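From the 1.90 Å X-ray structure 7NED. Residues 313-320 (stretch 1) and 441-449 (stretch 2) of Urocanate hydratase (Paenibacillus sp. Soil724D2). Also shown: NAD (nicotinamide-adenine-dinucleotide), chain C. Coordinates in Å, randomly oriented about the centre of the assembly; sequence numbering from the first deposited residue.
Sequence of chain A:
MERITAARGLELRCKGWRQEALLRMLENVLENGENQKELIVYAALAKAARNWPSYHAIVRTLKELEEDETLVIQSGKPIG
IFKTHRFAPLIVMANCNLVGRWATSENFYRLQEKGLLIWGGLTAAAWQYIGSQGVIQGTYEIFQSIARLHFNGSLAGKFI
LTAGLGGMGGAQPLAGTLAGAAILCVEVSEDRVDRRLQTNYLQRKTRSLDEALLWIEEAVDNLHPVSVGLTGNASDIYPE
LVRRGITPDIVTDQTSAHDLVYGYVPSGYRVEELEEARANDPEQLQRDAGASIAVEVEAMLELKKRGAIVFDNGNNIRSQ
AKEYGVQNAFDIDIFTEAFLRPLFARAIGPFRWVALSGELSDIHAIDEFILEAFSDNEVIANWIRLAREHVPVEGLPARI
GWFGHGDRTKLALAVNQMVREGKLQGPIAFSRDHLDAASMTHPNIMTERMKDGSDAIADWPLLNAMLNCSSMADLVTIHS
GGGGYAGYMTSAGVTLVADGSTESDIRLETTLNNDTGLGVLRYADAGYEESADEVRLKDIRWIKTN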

# COMPACT_ATOMS: atom_id res chain seq x y z
N ASN A 313 -16.56 -13.43 13.92
CA ASN A 313 -15.23 -13.97 14.19
C ASN A 313 -14.24 -13.64 13.08
O ASN A 313 -13.26 -14.36 12.87
CB ASN A 313 -15.32 -15.48 14.43
CG ASN A 313 -14.23 -16.00 15.35
OD1 ASN A 313 -13.38 -15.26 15.84
ND2 ASN A 313 -14.26 -17.32 15.59
N GLY A 314 -14.50 -12.53 12.39
CA GLY A 314 -13.57 -11.97 11.44
C GLY A 314 -13.70 -12.58 10.07
O GLY A 314 -12.69 -12.87 9.45
N ASN A 315 -14.91 -12.82 9.58
CA ASN A 315 -15.04 -13.40 8.25
C ASN A 315 -15.97 -12.60 7.37
O ASN A 315 -16.51 -13.14 6.41
CB ASN A 315 -15.49 -14.86 8.32
CG ASN A 315 -16.85 -15.03 9.02
OD1 ASN A 315 -17.39 -14.08 9.60
ND2 ASN A 315 -17.39 -16.26 9.00
N ASN A 316 -16.15 -11.29 7.64
CA ASN A 316 -17.13 -10.47 6.89
C ASN A 316 -18.51 -11.07 6.82
O ASN A 316 -19.25 -10.79 5.88
CB ASN A 316 -16.64 -10.12 5.48
CG ASN A 316 -15.70 -8.92 5.45
OD1 ASN A 316 -14.76 -8.77 6.22
ND2 ASN A 316 -15.91 -8.11 4.42
N ILE A 317 -18.91 -11.84 7.84
CA ILE A 317 -20.24 -12.41 7.72
C ILE A 317 -21.29 -11.31 7.86
O ILE A 317 -22.33 -11.35 7.19
CB ILE A 317 -20.48 -13.56 8.71
CG1 ILE A 317 -21.76 -14.30 8.31
CG2 ILE A 317 -20.61 -12.97 10.09
CD1 ILE A 317 -22.05 -15.62 9.06
N ARG A 318 -21.04 -10.27 8.69
CA ARG A 318 -22.04 -9.22 8.85
C ARG A 318 -22.12 -8.37 7.60
O ARG A 318 -23.22 -8.00 7.15
CB ARG A 318 -21.74 -8.34 10.07
CG ARG A 318 -21.86 -9.06 11.44
CD ARG A 318 -21.20 -8.21 12.52
NE ARG A 318 -19.85 -7.85 12.09
CZ ARG A 318 -19.19 -6.77 12.50
NH1 ARG A 318 -19.74 -5.95 13.38
NH2 ARG A 318 -17.99 -6.48 12.00
N SER A 319 -20.95 -8.05 7.01
CA SER A 319 -20.93 -7.32 5.76
C SER A 319 -21.74 -8.04 4.70
O SER A 319 -22.57 -7.43 4.02
CB SER A 319 -19.49 -7.10 5.28
OG SER A 319 -18.70 -6.50 6.30
N GLN A 320 -21.52 -9.36 4.54
CA GLN A 320 -22.28 -10.12 3.56
C GLN A 320 -23.77 -10.07 3.90
O GLN A 320 -24.60 -9.73 3.05
CB GLN A 320 -21.79 -11.56 3.49
CG GLN A 320 -20.34 -11.72 3.06
CD GLN A 320 -20.15 -11.56 1.57
OE1 GLN A 320 -20.90 -10.82 0.91
NE2 GLN A 320 -19.15 -12.24 1.02
N THR A 441 -5.50 -3.03 8.50
CA THR A 441 -6.56 -2.06 8.40
C THR A 441 -7.73 -2.77 7.78
O THR A 441 -7.60 -3.29 6.72
CB THR A 441 -6.16 -0.82 7.58
OG1 THR A 441 -5.09 -0.15 8.19
CG2 THR A 441 -7.32 0.07 7.40
N HIS A 442 -8.84 -2.79 8.48
CA HIS A 442 -10.06 -3.38 8.06
C HIS A 442 -11.19 -2.87 8.93
O HIS A 442 -11.35 -3.34 9.99
CB HIS A 442 -9.98 -4.88 8.20
CG HIS A 442 -11.10 -5.61 7.55
ND1 HIS A 442 -12.37 -5.13 7.48
CD2 HIS A 442 -11.13 -6.81 6.95
CE1 HIS A 442 -13.13 -6.00 6.89
NE2 HIS A 442 -12.40 -7.03 6.54
N PRO A 443 -11.95 -1.91 8.41
CA PRO A 443 -13.04 -1.23 9.07
C PRO A 443 -14.12 -2.16 9.63
O PRO A 443 -14.84 -1.72 10.45
CB PRO A 443 -13.58 -0.29 8.00
CG PRO A 443 -12.51 -0.16 7.03
CD PRO A 443 -11.83 -1.48 7.02
N ASN A 444 -14.21 -3.39 9.17
CA ASN A 444 -15.20 -4.28 9.78
C ASN A 444 -14.53 -5.47 10.45
O ASN A 444 -15.21 -6.45 10.79
CB ASN A 444 -16.23 -4.74 8.75
CG ASN A 444 -17.02 -3.58 8.18
OD1 ASN A 444 -17.22 -2.57 8.84
ND2 ASN A 444 -17.44 -3.71 6.94
N ILE A 445 -13.22 -5.41 10.67
CA ILE A 445 -12.56 -6.41 11.50
C ILE A 445 -11.61 -5.65 12.40
O ILE A 445 -12.03 -5.02 13.38
CB ILE A 445 -11.86 -7.51 10.65
CG1 ILE A 445 -12.86 -8.24 9.78
CG2 ILE A 445 -11.15 -8.54 11.54
CD1 ILE A 445 -12.29 -9.43 9.02
N MET A 446 -10.33 -5.63 12.05
CA MET A 446 -9.32 -5.11 12.97
C MET A 446 -9.64 -3.71 13.47
O MET A 446 -9.50 -3.43 14.67
CB MET A 446 -7.93 -5.09 12.30
CG MET A 446 -6.87 -4.60 13.25
SD MET A 446 -6.41 -5.95 14.41
CE MET A 446 -4.98 -5.29 15.25
N THR A 447 -10.01 -2.79 12.55
CA THR A 447 -10.11 -1.38 12.91
C THR A 447 -11.56 -0.86 12.86
O THR A 447 -11.82 0.31 12.54
CB THR A 447 -9.18 -0.57 12.00
OG1 THR A 447 -9.46 -0.83 10.62
CG2 THR A 447 -7.72 -0.97 12.28
N GLU A 448 -12.52 -1.70 13.23
CA GLU A 448 -13.90 -1.27 13.32
C GLU A 448 -14.08 -0.38 14.55
O GLU A 448 -13.71 -0.76 15.66
CB GLU A 448 -14.82 -2.48 13.40
CG GLU A 448 -16.28 -2.09 13.42
CD GLU A 448 -17.17 -3.29 13.23
OE1 GLU A 448 -16.84 -4.18 12.40
OE2 GLU A 448 -18.20 -3.36 13.93
N ARG A 449 -14.64 0.81 14.34
CA ARG A 449 -15.00 1.72 15.44
C ARG A 449 -13.77 2.07 16.28
O ARG A 449 -13.74 1.91 17.51
CB ARG A 449 -16.14 1.14 16.28
CG ARG A 449 -17.43 1.07 15.45
CD ARG A 449 -18.67 0.60 16.19
NE ARG A 449 -18.59 1.02 17.56
CZ ARG A 449 -18.81 0.22 18.59
NH1 ARG A 449 -19.10 -1.06 18.38
NH2 ARG A 449 -18.72 0.70 19.82
PA NAD C . -11.74 -22.61 5.07
O1A NAD C . -12.45 -22.24 3.77
O2A NAD C . -10.60 -23.54 5.19
O5B NAD C . -12.96 -23.45 5.90
C5B NAD C . -14.20 -22.89 5.80
C4B NAD C . -15.17 -24.02 6.38
O4B NAD C . -16.52 -23.65 6.33
C3B NAD C . -14.97 -25.21 5.38
O3B NAD C . -14.71 -26.36 6.07
C2B NAD C . -16.35 -25.28 4.66
O2B NAD C . -16.77 -26.58 4.41
C1B NAD C . -17.24 -24.77 5.79
N9A NAD C . -18.51 -24.19 5.36
C8A NAD C . -18.79 -23.40 4.25
N7A NAD C . -20.05 -23.06 4.16
C5A NAD C . -20.64 -23.62 5.28
C6A NAD C . -21.97 -23.62 5.77
N6A NAD C . -22.96 -22.97 5.12
N1A NAD C . -22.27 -24.28 6.92
C2A NAD C . -21.25 -24.94 7.51
N3A NAD C . -19.95 -25.03 7.17
C4A NAD C . -19.68 -24.35 6.04
O3 NAD C . -11.68 -21.19 5.73
PN NAD C . -10.77 -20.95 7.01
O1N NAD C . -9.29 -20.78 6.88
O2N NAD C . -11.37 -21.76 8.15
O5D NAD C . -11.20 -19.36 7.51
C5D NAD C . -12.61 -19.19 7.74
C4D NAD C . -12.89 -17.74 8.01
O4D NAD C . -12.00 -17.21 8.97
C3D NAD C . -12.47 -17.03 6.62
O3D NAD C . -13.40 -16.02 6.25
C2D NAD C . -11.09 -16.35 6.95
O2D NAD C . -10.85 -15.15 6.34
C1D NAD C . -11.58 -16.00 8.39
N1N NAD C . -10.63 -15.35 9.29
C2N NAD C . -10.39 -14.04 8.90
C3N NAD C . -9.57 -13.21 9.65
C7N NAD C . -9.32 -11.80 9.08
O7N NAD C . -9.03 -10.83 9.77
N7N NAD C . -9.36 -11.66 7.71
C4N NAD C . -9.04 -13.74 10.83
C5N NAD C . -9.32 -15.06 11.20
C6N NAD C . -10.16 -15.87 10.41
O HOH W 1 -16.10 -9.29 9.60

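Two segments far apart in sequence meet here mainly through side chains. Stretch 1 runs as a loop into a helix that begins at Ile317, while stretch 2 folds into two consecutive type I turns, His442 to Ile445 and Ile445 to Glu448. The backbones come nearest at Gly314 and Ile445, whose CA atoms lie 5.7 Å apart. No backbone-to-backbone hydrogen bond joins the stretches; together they bury 317 Å².

One pairing is ionic. Arg318, on the first turn of the helix, extends its guanidinium to the carboxylate of Glu448 in a two-pronged salt bridge: Arg318 NH2 lies 2.6 Å from Glu448 OE1, and Arg318 NH1 lies 3.1 Å from Glu448 OE2. Both hydrogen bonds are nearly straight, since two parallel N-H groups match two carboxylate oxygens. The backbone Asn444 O also sits at the guanidinium edge, 3.0 Å from Arg318 NH2.

A second polar contact joins neutral groups. His442 NE2 donates a weak hydrogen bond to Asn316 OD1 at 2.9 Å, with an N-H...O angle of only 127°. The other ring nitrogen is an acceptor: Asn444 N donates to His442 ND1 at 3.0 Å, so the imidazole links the turn to stretch 1. Water 1 adds a bridge, accepting weakly from Asn316 N at 2.8 Å and donating to Asn444 O at 3.2 Å.

Van der Waals packing centres on Ile445, whose CD1 methyl rests against the oxygens Gly314 O (3.5 Å) and Asn316 OD1 (3.8 Å), filling space beside the loop without competing for hydrogen bonds. Gly314 suits its place because its positive phi of 86° favours glycine. The cofactor adjoins this region: Gly314 O is 2.6 Å from NAD C2N, and Ile445 CG2 is 3.6 Å from NAD O7N, so both stretches border the nicotinamide end.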